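Local coordinates for SsDNA-binding protein essential for mitochondrial genome maintenance (Saccharomyces cerevisiae, PDB 6CQK) that binds single-stranded DNA preferentially and cooperatively, takes part in mitochondrial DNA replication and stimulates the PIF1 helicase, at the interface of chains A and B. Sequence-based numbering; all coordinates share one arbitrary frame. Chains: chain A/B, SsDNA-binding protein essential for mitochondrial genome maintenance.

The interface of chains A and B. Residues chain A 5-8, 45, 90; chain B 4-6, 74-75, 90.
A:Tyr45 reaches across to chain B with its phenol tip: OH lies 2.7 Å from the hydroxyl OG of B:Ser4, a hydrogen bond. OH also stands 3.0 Å from the carbonyl O of B:Ala74, but its one hydrogen cannot serve both fully. B:Ser4 OG itself donates to B:Ala74 O, tilted 35° from the carbonyl plane, so the phenol would most simply donate to the serine. The serine hydroxyl is placed there by a chi1 of 59°, between backbone N and carbonyl carbon, while its CB lies off one face near the ring's rim, 3.3 Å from CE2 of A:Tyr45. A phenylalanine in place of A:Tyr45 would probably leave B:Ser4 OG without its partner across the interface and the carbonyl of B:Ala74 without the nearby phenol. Beside this cluster A:Met6 and B:Met6 cross at about a right angle; methyl CE of A:Met6 packs 3.6 Å from CB of B:Met6 and 3.8 Å from the methyl CB of B:Ala74. The leucines face each other more distantly, 4.3 Å between CD2 of A:Leu90 and CD1 of B:Leu90. Behind these side chains, strands 3-12 of both subunits pair antiparallel around A:Met6 and B:Met6, with A:Ser7 N bonded to B:Lys5 O at 2.9 Å and B:Lys5 N to A:Ser7 O. This two-fold seam probably joins two subunits into the dimer, as first-strand pairing does in this family; Rim1 binds DNA as a dimer of dimers.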
loop_
_atom_site.group_PDB
_atom_site.type_symbol
_atom_site.label_atom_id
_atom_site.label_comp_id
_atom_site.label_asym_id
_atom_site.label_seq_id
_atom_site.Cartn_x
_atom_site.Cartn_y
_atom_site.Cartn_z
ATOM N N LYS A 5 6.295 -5.286 2.675
ATOM C CA LYS A 5 6.652 -4.204 1.769
ATOM C C LYS A 5 6.423 -2.895 2.444
ATOM O O LYS A 5 5.562 -2.773 3.273
ATOM C CB LYS A 5 5.915 -4.234 0.417
ATOM C CG LYS A 5 4.423 -4.189 0.510
ATOM C CD LYS A 5 3.727 -4.256 -0.839
ATOM C CE LYS A 5 3.567 -2.829 -1.374
ATOM N NZ LYS A 5 3.266 -2.746 -2.829
ATOM N N MET A 6 7.224 -1.911 2.051
ATOM C CA MET A 6 7.133 -0.504 2.525
ATOM C C MET A 6 6.799 0.446 1.393
ATOM O O MET A 6 7.278 0.269 0.267
ATOM C CB MET A 6 8.468 -0.074 3.047
ATOM C CG MET A 6 8.430 1.308 3.669
ATOM S SD MET A 6 9.211 1.423 5.291
ATOM C CE MET A 6 8.706 0.045 6.258
ATOM N N SER A 7 5.943 1.402 1.659
ATOM C CA SER A 7 5.678 2.464 0.693
ATOM C C SER A 7 6.104 3.737 1.379
ATOM O O SER A 7 5.759 3.940 2.524
ATOM C CB SER A 7 4.195 2.520 0.328
ATOM O OG SER A 7 3.700 1.209 0.071
ATOM N N ILE A 8 6.881 4.557 0.678
ATOM C CA ILE A 8 7.393 5.793 1.204
ATOM C C ILE A 8 7.089 6.929 0.267
ATOM O O ILE A 8 7.231 6.818 -0.936
ATOM C CB ILE A 8 8.882 5.684 1.310
ATOM C CG1 ILE A 8 9.256 4.614 2.327
ATOM C CG2 ILE A 8 9.502 7.023 1.738
ATOM C CD1 ILE A 8 10.581 3.987 2.010
ATOM N N TYR A 45 15.668 6.507 4.986
ATOM C CA TYR A 45 15.483 5.096 4.592
ATOM C C TYR A 45 16.410 4.853 3.452
ATOM O O TYR A 45 16.437 5.673 2.516
ATOM C CB TYR A 45 14.051 4.834 4.128
ATOM C CG TYR A 45 13.016 4.922 5.215
ATOM C CD1 TYR A 45 12.970 3.970 6.216
ATOM C CD2 TYR A 45 12.050 5.956 5.241
ATOM C CE1 TYR A 45 11.997 4.055 7.252
ATOM C CE2 TYR A 45 11.104 6.056 6.274
ATOM C CZ TYR A 45 11.083 5.108 7.282
ATOM O OH TYR A 45 10.153 5.094 8.282
ATOM N N LEU A 90 17.724 -2.917 8.403
ATOM C CA LEU A 90 16.610 -2.968 7.507
ATOM C C LEU A 90 17.031 -2.817 6.052
ATOM O O LEU A 90 17.590 -1.814 5.704
ATOM C CB LEU A 90 15.674 -1.852 7.854
ATOM C CG LEU A 90 14.432 -1.689 6.981
ATOM C CD1 LEU A 90 13.413 -2.808 7.188
ATOM C CD2 LEU A 90 13.803 -0.339 7.282
ATOM N N SER B 4 5.631 6.808 5.427
ATOM C CA SER B 4 6.398 5.606 5.326
ATOM C C SER B 4 5.646 4.545 6.039
ATOM O O SER B 4 5.708 4.458 7.246
ATOM C CB SER B 4 7.808 5.746 5.865
ATOM O OG SER B 4 7.853 6.134 7.229
ATOM N N LYS B 5 4.832 3.796 5.289
ATOM C CA LYS B 5 3.995 2.748 5.919
ATOM C C LYS B 5 4.457 1.462 5.461
ATOM O O LYS B 5 5.019 1.356 4.369
ATOM C CB LYS B 5 2.514 2.888 5.645
ATOM C CG LYS B 5 2.135 2.949 4.195
ATOM C CD LYS B 5 0.640 3.153 3.973
ATOM C CE LYS B 5 -0.028 1.759 3.941
ATOM N NZ LYS B 5 -1.503 1.791 4.126
ATOM N N MET B 6 4.288 0.499 6.311
ATOM C CA MET B 6 4.629 -0.876 5.975
ATOM C C MET B 6 3.368 -1.740 5.935
ATOM O O MET B 6 2.509 -1.603 6.810
ATOM C CB MET B 6 5.527 -1.444 7.062
ATOM C CG MET B 6 5.980 -2.839 6.755
ATOM S SD MET B 6 7.703 -2.994 6.552
ATOM C CE MET B 6 8.133 -4.252 7.682
ATOM N N ALA B 74 5.632 3.462 9.848
ATOM C CA ALA B 74 7.035 3.229 10.140
ATOM C C ALA B 74 7.761 4.548 10.464
ATOM O O ALA B 74 7.592 5.539 9.760
ATOM C CB ALA B 74 7.682 2.556 8.953
ATOM N N ALA B 75 8.628 4.493 11.466
ATOM C CA ALA B 75 9.621 5.548 11.709
ATOM C C ALA B 75 10.970 4.942 12.047
ATOM O O ALA B 75 11.059 3.785 12.446
ATOM C CB ALA B 75 9.193 6.420 12.840
ATOM N N LEU B 90 13.856 0.871 14.129
ATOM C CA LEU B 90 12.637 0.918 13.384
ATOM C C LEU B 90 11.430 0.774 14.288
ATOM O O LEU B 90 11.225 -0.267 14.888
ATOM C CB LEU B 90 12.604 -0.227 12.390
ATOM C CG LEU B 90 11.362 -0.329 11.512
ATOM C CD1 LEU B 90 11.244 0.792 10.504
ATOM C CD2 LEU B 90 11.381 -1.661 10.775
#